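Cellulose-binding protein (Saccharophagus degradans, PDB 2YHG) is probably a carbohydrate-associated hydrolase of N- or O-glycosyl compounds, represented here by its nucleoside hydrolase-like part and its C-terminal domain. Local coordinates at residues G409-I414 and R431-V436; Y117-V122 and T156-V161; L83-Q88 and G228-V233; Y211-S216 and A240-T245; H250-G255 and G265-R270. All coordinates share one frame; numbering follows the deposited sequence.

Interaction 1 of 5, residues G409-I414 and R431-V436; sequences GKDIHI and RVVINV
An antiparallel beta hairpin brings Ile412 opposite Ile434 and Ile414 opposite Val432 as hydrogen-bonded pairs, each closed by two reciprocal backbone bonds; Ile434 N reaches Ile412 O at 2.8 Å. The backbone bonding continues toward Gly409, with Val436 N donating to Lys410 O and Gly409 N to Val436 O. Between these rungs His413 faces Val433 and Asp411 faces Asn435 as non-hydrogen-bonded pairs. Their side chains project from one face of the sheet, while those of Ile412, Ile414, Val432 and Ile434 occupy the other. The hairpin forms the middle of the four-stranded mixed sheet of the C-terminal domain, with strand 347-351 outside Arg431-Val436 and strand 372-378 outside Asp411-Ile414. On the face that carries His413 and Asp411, the imidazole is fixed at both nitrogens. Arg431 NH1 donates to His413 ND1 at 2.9 Å, almost in the ring plane, although guanidinium and imidazole planes stand 80° apart. At the other end NE2 gives its hydrogen to Asp411 OD2, also 2.9 Å away, but meets that oxygen from above the carboxylate plane. With NE2 donating and ND1 accepting, the ring is probably neutral. Val433 CG2 lies squarely over one ring face, 3.7 Å from the centroid, in a CH-pi contact. A water donates to Asp411 OD2 (2.6 Å) and accepts from Asn435 ND2. Arg431 also donates from NE to Leu256 O and from NH1 to Met264 O. On the apolar face Ile412 CD1 touches Val436 CG2 at 3.9 Å, and Ile414 CG1 meets Ile434 CD1.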
# COMPACT_ATOMS: atom_id res chain seq x y z
N GLY A 409 1.47 22.62 -20.62
CA GLY A 409 1.12 21.29 -21.02
C GLY A 409 1.74 20.19 -20.19
O GLY A 409 1.60 19.01 -20.52
N LYS A 410 2.41 20.54 -19.10
CA LYS A 410 3.00 19.56 -18.19
C LYS A 410 2.35 19.69 -16.82
O LYS A 410 1.58 20.62 -16.57
CB LYS A 410 4.48 19.86 -18.07
CG LYS A 410 5.23 19.91 -19.40
CD LYS A 410 5.17 18.59 -20.14
CE LYS A 410 5.85 18.71 -21.49
NZ LYS A 410 5.80 17.41 -22.19
N ASP A 411 2.66 18.76 -15.94
CA ASP A 411 2.32 18.92 -14.54
C ASP A 411 3.55 19.01 -13.69
O ASP A 411 4.68 18.61 -14.09
CB ASP A 411 1.28 17.90 -14.01
CG ASP A 411 1.76 16.49 -13.85
OD1 ASP A 411 2.90 16.12 -14.18
OD2 ASP A 411 0.98 15.70 -13.26
N ILE A 412 3.36 19.56 -12.50
CA ILE A 412 4.41 19.81 -11.52
C ILE A 412 3.87 19.31 -10.18
O ILE A 412 2.79 19.74 -9.75
CB ILE A 412 4.76 21.29 -11.44
CG1 ILE A 412 5.47 21.75 -12.72
CG2 ILE A 412 5.61 21.61 -10.21
CD1 ILE A 412 5.63 23.25 -12.86
N HIS A 413 4.57 18.38 -9.55
CA HIS A 413 4.16 17.83 -8.27
C HIS A 413 4.96 18.47 -7.16
O HIS A 413 6.20 18.37 -7.11
CB HIS A 413 4.35 16.31 -8.25
CG HIS A 413 3.42 15.56 -9.13
ND1 HIS A 413 3.10 14.24 -8.90
CD2 HIS A 413 2.79 15.93 -10.27
CE1 HIS A 413 2.31 13.84 -9.89
NE2 HIS A 413 2.11 14.85 -10.74
N ILE A 414 4.25 19.12 -6.24
CA ILE A 414 4.83 19.74 -5.06
C ILE A 414 4.37 18.98 -3.85
O ILE A 414 3.18 18.76 -3.69
CB ILE A 414 4.43 21.22 -4.96
CG1 ILE A 414 4.78 21.99 -6.25
CG2 ILE A 414 5.06 21.83 -3.73
CD1 ILE A 414 6.26 22.06 -6.57
N ARG A 431 0.39 16.13 -1.26
CA ARG A 431 0.83 16.42 -2.60
C ARG A 431 -0.12 17.37 -3.28
O ARG A 431 -1.33 17.20 -3.23
CB ARG A 431 0.97 15.13 -3.42
CG ARG A 431 1.63 15.38 -4.78
CD ARG A 431 1.62 14.14 -5.67
NE ARG A 431 2.29 13.03 -5.00
CZ ARG A 431 3.24 12.24 -5.49
NH1 ARG A 431 3.78 12.44 -6.67
NH2 ARG A 431 3.63 11.22 -4.74
N VAL A 432 0.46 18.38 -3.92
CA VAL A 432 -0.24 19.33 -4.76
C VAL A 432 0.23 19.11 -6.19
O VAL A 432 1.41 19.33 -6.51
CB VAL A 432 0.01 20.78 -4.33
CG1 VAL A 432 -0.86 21.71 -5.16
CG2 VAL A 432 -0.30 20.96 -2.85
N VAL A 433 -0.65 18.62 -7.04
CA VAL A 433 -0.36 18.41 -8.46
C VAL A 433 -0.87 19.63 -9.19
O VAL A 433 -2.07 19.93 -9.21
CB VAL A 433 -1.03 17.13 -8.98
CG1 VAL A 433 -0.89 17.05 -10.49
CG2 VAL A 433 -0.44 15.91 -8.30
N ILE A 434 0.04 20.36 -9.84
CA ILE A 434 -0.27 21.58 -10.55
C ILE A 434 -0.19 21.30 -12.05
O ILE A 434 0.88 21.01 -12.57
CB ILE A 434 0.67 22.73 -10.17
CG1 ILE A 434 0.68 22.93 -8.64
CG2 ILE A 434 0.24 23.99 -10.89
CD1 ILE A 434 1.67 23.98 -8.11
N ASN A 435 -1.34 21.31 -12.70
CA ASN A 435 -1.45 21.16 -14.14
C ASN A 435 -1.25 22.54 -14.76
O ASN A 435 -1.98 23.47 -14.43
CB ASN A 435 -2.84 20.63 -14.50
CG ASN A 435 -3.13 19.30 -13.88
OD1 ASN A 435 -4.01 19.17 -13.03
ND2 ASN A 435 -2.27 18.34 -14.14
N VAL A 436 -0.26 22.67 -15.64
CA VAL A 436 0.16 23.95 -16.12
C VAL A 436 -0.38 24.14 -17.48
O VAL A 436 -0.18 23.31 -18.38
CB VAL A 436 1.66 24.08 -16.14
CG1 VAL A 436 2.05 25.45 -16.65
CG2 VAL A 436 2.25 23.83 -14.76
O HOH W 1 -1.63 15.50 -13.63

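Interaction 2 of 5, residues Y117-V122 and T156-V161; sequences YGMGDV and TIAQAV. With EDO (1,2-ethanediol), chain J.
In the Rossmann-like nucleoside hydrolase part of the chain, a short 3-10 turn at Met119-Gly120 and the residues after it lean on helix 155-167, where Val122 meets Ala158 and Gln159. This is loop-on-helix packing away from the metal sites, and no hydrogen bond crosses between the two segments. The methyl of Ala158 points at the loop and is touched by two groups, Met119 SD at 4.1 Å and Val122 CG2 at 4.2 Å. Met119 gets there by folding back on itself, bent at both chi2 (-59°) and chi3. Beside it, the side chains of Val122 and Gln159 run alongside each other, pointing opposite ways. A bend at chi2 of Gln159 brings its carbonyl end back to the loop, with OE1 3.2 Å from Val122 CA and 3.4 Å from Val122 CG1. The amide is then used at both ends just beyond the contact, OE1 accepting from Gly123 N and NE2 donating to Asp127 OD1, which ties the following loop to the helix. Helix 190-198 adds to the apolar patch through Ala191, which touches both Met119 and Ala158. Asp121 turns its carboxylate to Gly116 N and to a 1,2-ethanediol, probably from the crystallisation liquor, whose O1 donates to Asp121 OD2 at 2.6 Å.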
# COMPACT_ATOMS: atom_id res chain seq x y z
N TYR A 117 -1.04 -24.67 -6.16
CA TYR A 117 -0.12 -23.71 -6.76
C TYR A 117 -0.52 -23.22 -8.15
O TYR A 117 -0.82 -24.00 -9.06
CB TYR A 117 1.28 -24.35 -6.85
CG TYR A 117 2.24 -23.50 -7.64
CD1 TYR A 117 2.71 -22.30 -7.12
CD2 TYR A 117 2.62 -23.84 -8.92
CE1 TYR A 117 3.52 -21.45 -7.88
CE2 TYR A 117 3.44 -23.01 -9.69
CZ TYR A 117 3.84 -21.80 -9.18
OH TYR A 117 4.59 -20.90 -9.92
N GLY A 118 -0.44 -21.91 -8.33
CA GLY A 118 -0.44 -21.29 -9.62
C GLY A 118 -1.68 -21.57 -10.44
O GLY A 118 -2.76 -21.82 -9.90
N MET A 119 -1.54 -21.48 -11.76
CA MET A 119 -2.65 -21.78 -12.65
C MET A 119 -3.08 -23.24 -12.56
O MET A 119 -4.17 -23.58 -12.99
CB MET A 119 -2.30 -21.42 -14.10
CG MET A 119 -2.18 -19.92 -14.34
SD MET A 119 -3.70 -18.97 -13.95
CE MET A 119 -4.80 -19.50 -15.23
N GLY A 120 -2.26 -24.11 -11.97
CA GLY A 120 -2.68 -25.48 -11.74
C GLY A 120 -3.77 -25.62 -10.71
O GLY A 120 -4.36 -26.70 -10.61
N ASP A 121 -4.11 -24.56 -9.98
CA ASP A 121 -5.26 -24.55 -9.12
C ASP A 121 -6.27 -23.49 -9.50
O ASP A 121 -6.98 -22.96 -8.63
CB ASP A 121 -4.86 -24.49 -7.65
CG ASP A 121 -5.95 -24.96 -6.74
OD1 ASP A 121 -6.71 -25.88 -7.13
OD2 ASP A 121 -6.02 -24.46 -5.61
N VAL A 122 -6.36 -23.21 -10.79
CA VAL A 122 -7.34 -22.29 -11.34
C VAL A 122 -8.19 -23.06 -12.35
O VAL A 122 -7.64 -23.82 -13.18
CB VAL A 122 -6.68 -21.06 -11.98
CG1 VAL A 122 -7.66 -20.23 -12.73
CG2 VAL A 122 -5.97 -20.26 -10.90
N THR A 156 -5.38 -16.75 -6.38
CA THR A 156 -6.74 -16.53 -5.87
C THR A 156 -7.41 -15.40 -6.64
O THR A 156 -8.62 -15.43 -6.91
CB THR A 156 -6.75 -16.27 -4.36
OG1 THR A 156 -6.04 -17.32 -3.67
CG2 THR A 156 -8.15 -16.22 -3.83
N ILE A 157 -6.64 -14.39 -7.02
CA ILE A 157 -7.11 -13.32 -7.88
C ILE A 157 -7.41 -13.91 -9.27
O ILE A 157 -8.45 -13.59 -9.89
CB ILE A 157 -6.09 -12.18 -7.98
CG1 ILE A 157 -5.66 -11.68 -6.60
CG2 ILE A 157 -6.70 -11.03 -8.80
CD1 ILE A 157 -4.47 -10.73 -6.61
N ALA A 158 -6.50 -14.74 -9.78
CA ALA A 158 -6.72 -15.36 -11.11
C ALA A 158 -7.99 -16.22 -11.10
O ALA A 158 -8.72 -16.19 -12.09
CB ALA A 158 -5.52 -16.15 -11.53
N GLN A 159 -8.26 -16.95 -10.03
CA GLN A 159 -9.48 -17.77 -10.00
C GLN A 159 -10.72 -16.86 -10.07
O GLN A 159 -11.69 -17.17 -10.76
CB GLN A 159 -9.54 -18.65 -8.76
CG GLN A 159 -10.82 -19.45 -8.63
CD GLN A 159 -10.97 -20.50 -9.71
OE1 GLN A 159 -10.01 -20.88 -10.37
NE2 GLN A 159 -12.21 -21.00 -9.93
N ALA A 160 -10.70 -15.75 -9.34
CA ALA A 160 -11.81 -14.79 -9.37
C ALA A 160 -12.04 -14.29 -10.80
O ALA A 160 -13.16 -14.30 -11.31
CB ALA A 160 -11.50 -13.63 -8.45
N VAL A 161 -10.98 -13.81 -11.44
CA VAL A 161 -11.10 -13.27 -12.80
C VAL A 161 -11.51 -14.38 -13.79
O VAL A 161 -12.36 -14.15 -14.65
CB VAL A 161 -9.77 -12.58 -13.22
CG1 VAL A 161 -9.80 -12.23 -14.70
CG2 VAL A 161 -9.49 -11.37 -12.36
C1 EDO J . -9.18 -24.50 -4.39
O1 EDO J . -7.92 -24.93 -3.88
C2 EDO J . -10.04 -24.00 -3.27
O2 EDO J . -10.22 -25.04 -2.31

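Interaction 3 of 5, residues L83-Q88 and G228-V233; sequences LNAYSQ and GALGAV
Ala85 of helix 77-93 meets Ala229 of helix 228-232 where the axes of the short segments approach to 7.9 Å and run nearly antiparallel, at 161°; small side chains at this point suit the close approach. Apolar contacts carry most of the interface. The Ala85 methyl sits in a recess formed by three residues, with Val233 CG2 at 3.7 Å, Leu230 CD2 at 3.9 Å and the Ala229 methyl at 4.0 Å. Val233 reaches it with CG2 set between the backbone N and the carbonyl carbon. Leu230 extends along the side of helix 77-93, so that CD2 also rests 3.7 Å from Tyr86 N, while CD1 approaches the tyrosine ring obliquely. Polar groups take part only through van der Waals contact, since no hydrogen bond joins the two segments. The carbonyl O of Ala229 lies 3.4 Å from Ala85 CB, and Gln88 lays its amide against the Ala229 methyl, OE1 being 3.5 Å from that CB. The same amide makes a weak bond from NE2 back to Asn84 O within its own helix. Gly228, just before Ala229 in the chain, belongs to a magnesium site with Gln225. Helix 42-52 packs against both segments, where Val48 touches Val233, Val52 touches Leu230 and Leu51 touches Tyr86; helix 103-108 packs on Tyr86 through Leu106, while the tyrosine OH bonds to Pro101 O.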
# COMPACT_ATOMS: atom_id res chain seq x y z
N LEU A 83 -4.91 -12.61 14.57
CA LEU A 83 -6.17 -11.94 14.88
C LEU A 83 -6.58 -12.10 16.34
O LEU A 83 -7.18 -11.18 16.89
CB LEU A 83 -7.27 -12.40 13.95
CG LEU A 83 -7.15 -11.96 12.49
CD1 LEU A 83 -8.37 -12.43 11.71
CD2 LEU A 83 -7.00 -10.46 12.37
N ASN A 84 -6.18 -13.19 16.99
CA ASN A 84 -6.43 -13.30 18.44
C ASN A 84 -5.63 -12.23 19.17
O ASN A 84 -6.14 -11.58 20.09
CB ASN A 84 -6.06 -14.70 18.91
CG ASN A 84 -6.33 -14.91 20.35
OD1 ASN A 84 -7.45 -14.74 20.83
ND2 ASN A 84 -5.28 -15.22 21.09
N ALA A 85 -4.38 -12.02 18.78
CA ALA A 85 -3.57 -10.93 19.34
C ALA A 85 -4.19 -9.57 19.05
O ALA A 85 -4.24 -8.69 19.92
CB ALA A 85 -2.14 -10.99 18.83
N TYR A 86 -4.68 -9.38 17.82
CA TYR A 86 -5.34 -8.13 17.49
C TYR A 86 -6.53 -7.86 18.42
O TYR A 86 -6.71 -6.73 18.88
CB TYR A 86 -5.79 -8.11 16.04
CG TYR A 86 -6.52 -6.84 15.65
CD1 TYR A 86 -5.83 -5.70 15.29
CD2 TYR A 86 -7.91 -6.79 15.62
CE1 TYR A 86 -6.50 -4.55 14.89
CE2 TYR A 86 -8.60 -5.62 15.26
CZ TYR A 86 -7.87 -4.52 14.87
OH TYR A 86 -8.50 -3.40 14.42
N SER A 87 -7.29 -8.90 18.71
CA SER A 87 -8.44 -8.71 19.57
C SER A 87 -8.02 -8.23 20.97
O SER A 87 -8.74 -7.48 21.64
CB SER A 87 -9.29 -9.97 19.65
OG SER A 87 -8.72 -10.95 20.49
N GLN A 88 -6.84 -8.63 21.43
CA GLN A 88 -6.33 -8.15 22.71
C GLN A 88 -5.84 -6.70 22.65
O GLN A 88 -5.95 -5.99 23.64
CB GLN A 88 -5.21 -9.07 23.20
CG GLN A 88 -5.65 -10.49 23.44
CD GLN A 88 -4.49 -11.44 23.68
OE1 GLN A 88 -3.64 -11.17 24.53
NE2 GLN A 88 -4.33 -12.41 22.80
N GLY A 228 3.45 -5.91 23.77
CA GLY A 228 2.19 -6.59 24.01
C GLY A 228 1.90 -7.75 23.07
O GLY A 228 2.80 -8.36 22.48
N ALA A 229 0.62 -8.09 22.97
CA ALA A 229 0.18 -9.30 22.30
C ALA A 229 0.56 -9.31 20.82
O ALA A 229 0.92 -10.36 20.27
CB ALA A 229 -1.33 -9.50 22.46
N LEU A 230 0.38 -8.17 20.14
CA LEU A 230 0.75 -8.12 18.72
C LEU A 230 2.25 -8.22 18.54
O LEU A 230 2.73 -8.86 17.60
CB LEU A 230 0.15 -6.88 18.04
CG LEU A 230 -1.30 -6.99 17.62
CD1 LEU A 230 -1.85 -5.61 17.27
CD2 LEU A 230 -1.51 -7.98 16.49
N GLY A 231 3.02 -7.63 19.44
CA GLY A 231 4.45 -7.81 19.34
C GLY A 231 4.87 -9.26 19.51
O GLY A 231 5.80 -9.72 18.84
N ALA A 232 4.15 -10.00 20.35
CA ALA A 232 4.48 -11.38 20.63
C ALA A 232 4.19 -12.30 19.43
O ALA A 232 4.68 -13.43 19.39
CB ALA A 232 3.73 -11.85 21.87
N VAL A 233 3.37 -11.86 18.48
CA VAL A 233 3.14 -12.64 17.26
C VAL A 233 3.86 -12.05 16.03
O VAL A 233 3.61 -12.48 14.90
CB VAL A 233 1.62 -12.83 16.98
CG1 VAL A 233 0.96 -13.62 18.10
CG2 VAL A 233 0.93 -11.52 16.75

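Interaction 4 of 5, residues Y211-S216 and A240-T245; sequences YSWQPS and ATEGDT. With CA (calcium ion), chain B.
The Trp213 indole has the carbonyl O of Glu242 at its edge, in the ring plane and 3.4 Å from CZ2, while one of its faces is covered by CD of the neighbouring Gln214, off-centre toward the rim. The six-membered end of the ring also meets Thr245 CG2, which lies 3.9 Å from CH2. A second flat group, the Tyr211 phenol, uses its edge too: Ala240 CB lies near the ring plane, 3.6 Å from CE1. These are two loops of the nucleoside hydrolase-like fold, one following strand 203-207 and the other turning at Glu242-Thr245 in a type I beta turn. Their single direct hydrogen bond is short and well aligned, Gln214 NE2 donating to Thr241 O at 2.8 Å. The acceptor lies almost in the amide plane, and the approach is nearly along the C=O axis. A bend at chi2 (80°) folds the Gln214 chain over the indole, and the amide nitrogen is held a second time by Val210 O. A water adds an indirect link between Pro215 O and Thr241 OG1. Within the turn, Thr245 OG1 donates to the anti lone pair of Glu242 OE1, an oxygen that also forms a salt bridge with Arg49 of helix 42-52; this would favour a charged carboxylate. The same turn carries Asp244, whose OD2 binds, at 2.5 Å, a calcium ion that is also held by Asp36, Asp43, the carbonyl of Trp151 and two waters.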
# COMPACT_ATOMS: atom_id res chain seq x y z
N TYR A 211 13.55 -4.48 -0.80
CA TYR A 211 14.52 -4.97 0.17
C TYR A 211 15.41 -3.90 0.78
O TYR A 211 16.30 -4.25 1.56
CB TYR A 211 15.40 -6.02 -0.48
CG TYR A 211 14.70 -7.31 -0.83
CD1 TYR A 211 14.20 -8.13 0.16
CD2 TYR A 211 14.52 -7.70 -2.13
CE1 TYR A 211 13.56 -9.34 -0.17
CE2 TYR A 211 13.96 -8.92 -2.46
CZ TYR A 211 13.50 -9.74 -1.47
OH TYR A 211 13.02 -11.00 -1.78
N SER A 212 15.24 -2.63 0.44
CA SER A 212 16.21 -1.60 0.83
C SER A 212 15.74 -0.65 1.93
O SER A 212 16.51 0.17 2.39
CB SER A 212 16.60 -0.76 -0.38
OG SER A 212 17.20 -1.55 -1.35
N TRP A 213 14.52 -0.80 2.40
CA TRP A 213 13.89 0.15 3.33
C TRP A 213 13.82 -0.34 4.76
O TRP A 213 13.50 0.45 5.66
CB TRP A 213 12.46 0.45 2.82
CG TRP A 213 11.57 -0.74 2.83
CD1 TRP A 213 11.46 -1.67 1.84
CD2 TRP A 213 10.75 -1.20 3.91
NE1 TRP A 213 10.64 -2.69 2.24
CE2 TRP A 213 10.20 -2.43 3.51
CE3 TRP A 213 10.41 -0.68 5.16
CZ2 TRP A 213 9.39 -3.20 4.35
CZ3 TRP A 213 9.59 -1.43 5.99
CH2 TRP A 213 9.10 -2.67 5.59
N GLN A 214 14.09 -1.63 4.98
CA GLN A 214 13.72 -2.31 6.21
C GLN A 214 14.48 -1.80 7.43
O GLN A 214 15.62 -1.35 7.34
CB GLN A 214 14.02 -3.81 6.10
CG GLN A 214 12.97 -4.59 5.33
CD GLN A 214 13.03 -4.55 3.83
OE1 GLN A 214 13.76 -3.73 3.21
NE2 GLN A 214 12.27 -5.43 3.21
N PRO A 215 13.86 -1.86 8.59
CA PRO A 215 14.53 -1.53 9.84
C PRO A 215 15.37 -2.69 10.33
O PRO A 215 15.25 -3.81 9.85
CB PRO A 215 13.37 -1.26 10.77
CG PRO A 215 12.39 -2.31 10.36
CD PRO A 215 12.52 -2.42 8.83
N SER A 216 16.17 -2.40 11.35
CA SER A 216 17.08 -3.39 11.92
C SER A 216 16.35 -4.37 12.81
O SER A 216 15.28 -4.12 13.33
CB SER A 216 18.19 -2.71 12.73
OG SER A 216 17.62 -2.18 13.89
N ALA A 240 14.53 -11.83 4.83
CA ALA A 240 14.26 -10.39 4.82
C ALA A 240 13.09 -10.08 5.73
O ALA A 240 12.14 -10.88 5.85
CB ALA A 240 13.95 -9.89 3.40
N THR A 241 13.09 -8.89 6.31
CA THR A 241 11.98 -8.41 7.09
C THR A 241 10.90 -7.86 6.14
O THR A 241 11.20 -7.05 5.27
CB THR A 241 12.43 -7.35 8.06
OG1 THR A 241 13.17 -8.02 9.08
CG2 THR A 241 11.32 -6.59 8.71
N GLU A 242 9.67 -8.33 6.30
CA GLU A 242 8.49 -7.70 5.68
C GLU A 242 8.72 -7.41 4.18
O GLU A 242 8.34 -6.35 3.68
CB GLU A 242 8.11 -6.41 6.42
CG GLU A 242 7.55 -6.70 7.78
CD GLU A 242 6.97 -5.50 8.44
OE1 GLU A 242 6.07 -4.85 7.82
OE2 GLU A 242 7.44 -5.09 9.55
N GLY A 243 9.14 -8.41 3.41
CA GLY A 243 9.27 -8.21 1.98
C GLY A 243 7.96 -7.85 1.28
O GLY A 243 8.00 -7.20 0.24
N ASP A 244 6.83 -8.28 1.85
CA ASP A 244 5.54 -8.03 1.23
C ASP A 244 4.90 -6.72 1.65
O ASP A 244 3.89 -6.31 1.07
CB ASP A 244 4.59 -9.15 1.57
CG ASP A 244 5.10 -10.48 1.11
OD1 ASP A 244 5.47 -10.53 -0.08
OD2 ASP A 244 5.19 -11.44 1.90
N THR A 245 5.44 -6.05 2.66
CA THR A 245 4.79 -4.85 3.21
C THR A 245 4.58 -3.71 2.21
O THR A 245 3.57 -3.03 2.35
CB THR A 245 5.52 -4.44 4.49
OG1 THR A 245 5.12 -5.41 5.47
CG2 THR A 245 5.24 -3.03 4.94
CA CA B . 5.02 -13.89 1.27
O HOH W 2 15.31 -6.59 10.08
O HOH W 3 7.55 -13.91 1.79
O HOH W 4 6.28 -15.64 0.02

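Interaction 5 of 5, residues H250-G255 and G265-R270; sequences HMANPG and GGWGGR
Two parts of the long connection between helix 246-249 and strand 273-276, in the nucleoside hydrolase-like part, meet tightly where His250 and Gly268 bring their CA atoms within 3.7 Å. Gly268, inside the type I turn Gly266-Gly269, puts no side chain between the backbones; His250 CB lies 3.9 Å from Gly268 CA. The amide of Asn253 also packs closely, standing over one face of the Trp267 indole with ND2 3.2 Å from CD2. The amide and ring planes are 74° apart, so the nitrogen end, and not the flat of the amide, is turned to the pi face. Ala252 CB adds a looser touch at Trp267 CE3, 4.2 Å away. Elsewhere the segments are joined through water. One molecule lies in the plane of the His250 ring at ND1 (2.8 Å), accepts from Gly268 N and donates to Gly269 O. Another accepts from both Asn253 ND2 and Trp267 N. Asn253 OD1 bonds to a buffer molecule, probably from the crystallisation liquor. Trp267 NE1 donates to Tyr429 OH, His250 NE2 bonds to Pro259 O, and Gly266 belongs to a magnesium site with Ser303. With no direct hydrogen bond between them, the segments are bridged by two waters, and the ND2 approach to the indole face probably adds to the hold.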
# COMPACT_ATOMS: atom_id res chain seq x y z
N HIS A 250 1.81 1.02 -0.26
CA HIS A 250 1.41 1.74 -1.48
C HIS A 250 0.12 2.54 -1.24
O HIS A 250 -0.02 3.63 -1.82
CB HIS A 250 1.23 0.70 -2.59
CG HIS A 250 1.01 1.30 -3.93
ND1 HIS A 250 1.84 2.24 -4.46
CD2 HIS A 250 0.04 1.03 -4.84
CE1 HIS A 250 1.36 2.57 -5.64
NE2 HIS A 250 0.28 1.84 -5.92
N MET A 251 -0.79 2.01 -0.44
CA MET A 251 -2.10 2.57 -0.20
C MET A 251 -2.24 3.23 1.17
O MET A 251 -3.35 3.53 1.58
CB MET A 251 -3.20 1.52 -0.41
CG MET A 251 -3.05 0.67 -1.65
SD MET A 251 -2.10 -0.84 -1.21
CE MET A 251 -2.13 -1.77 -2.72
N ALA A 252 -1.14 3.47 1.87
CA ALA A 252 -1.18 3.94 3.24
C ALA A 252 -1.51 5.41 3.37
O ALA A 252 -1.84 5.83 4.48
CB ALA A 252 0.15 3.67 3.91
N ASN A 253 -1.27 6.22 2.33
CA ASN A 253 -1.23 7.65 2.46
C ASN A 253 -1.95 8.35 1.33
O ASN A 253 -1.34 8.83 0.37
CB ASN A 253 0.22 8.15 2.46
CG ASN A 253 1.04 7.60 3.58
OD1 ASN A 253 0.88 7.99 4.73
ND2 ASN A 253 1.99 6.75 3.26
N PRO A 254 -3.29 8.47 1.41
CA PRO A 254 -4.02 9.11 0.32
C PRO A 254 -3.58 10.53 0.01
O PRO A 254 -3.68 10.96 -1.13
CB PRO A 254 -5.48 9.03 0.77
CG PRO A 254 -5.52 7.87 1.75
CD PRO A 254 -4.19 7.89 2.42
N GLY A 255 -3.07 11.27 0.99
CA GLY A 255 -2.59 12.61 0.75
C GLY A 255 -1.24 12.66 0.07
O GLY A 255 -0.87 13.72 -0.47
N GLY A 265 4.80 7.67 -6.93
CA GLY A 265 5.72 7.44 -5.83
C GLY A 265 5.05 7.60 -4.48
O GLY A 265 4.07 8.32 -4.32
N GLY A 266 5.57 6.85 -3.50
CA GLY A 266 5.00 6.79 -2.18
C GLY A 266 5.60 5.62 -1.46
O GLY A 266 6.60 5.07 -1.88
N TRP A 267 5.03 5.27 -0.32
CA TRP A 267 5.66 4.28 0.55
C TRP A 267 5.68 2.87 -0.02
O TRP A 267 6.41 2.02 0.51
CB TRP A 267 4.99 4.27 1.90
CG TRP A 267 5.16 5.44 2.81
CD1 TRP A 267 5.72 6.65 2.54
CD2 TRP A 267 4.76 5.45 4.18
NE1 TRP A 267 5.72 7.42 3.69
CE2 TRP A 267 5.14 6.69 4.71
CE3 TRP A 267 4.15 4.51 5.01
CZ2 TRP A 267 4.92 7.04 6.04
CZ3 TRP A 267 3.95 4.84 6.33
CH2 TRP A 267 4.35 6.09 6.84
N GLY A 268 4.92 2.59 -1.08
CA GLY A 268 5.04 1.33 -1.79
C GLY A 268 5.94 1.37 -3.01
O GLY A 268 6.01 0.38 -3.75
N GLY A 269 6.62 2.49 -3.23
CA GLY A 269 7.48 2.66 -4.38
C GLY A 269 6.86 3.45 -5.51
O GLY A 269 5.71 3.92 -5.44
N ARG A 270 7.65 3.59 -6.56
CA ARG A 270 7.30 4.40 -7.75
C ARG A 270 7.48 3.53 -8.99
O ARG A 270 8.49 2.85 -9.11
CB ARG A 270 8.22 5.63 -7.83
CG ARG A 270 7.80 6.59 -8.90
CD ARG A 270 8.58 7.90 -8.84
NE ARG A 270 10.05 7.70 -8.88
CZ ARG A 270 10.74 7.43 -9.99
NH1 ARG A 270 10.13 7.38 -11.15
NH2 ARG A 270 12.04 7.20 -9.92
O HOH W 5 3.74 4.01 -3.29
O HOH W 6 2.17 5.74 0.39

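Overall arrangement
Four of the five contacts lie in the nucleoside hydrolase-like part, and interaction 1 in the C-terminal domain. Along the chain, interaction 2 falls between the two halves of interaction 3, whose second segment in turn separates those of interaction 4; interaction 5 and then interaction 1 follow. Interactions 3 and 4 share helix 42-52 as a neighbour, their centres 21 Å apart. Interaction 5 lies near the middle of the chain, about 5 Å from interaction 4 by nearest atoms. It also touches interaction 1, where Arg431 N lies 2.8 Å from Gly255 O in a probable hydrogen bond, so the central loops link the two domains. Interactions 1 and 3, with centres 43 Å apart, lie on opposite sides of the chain's centre.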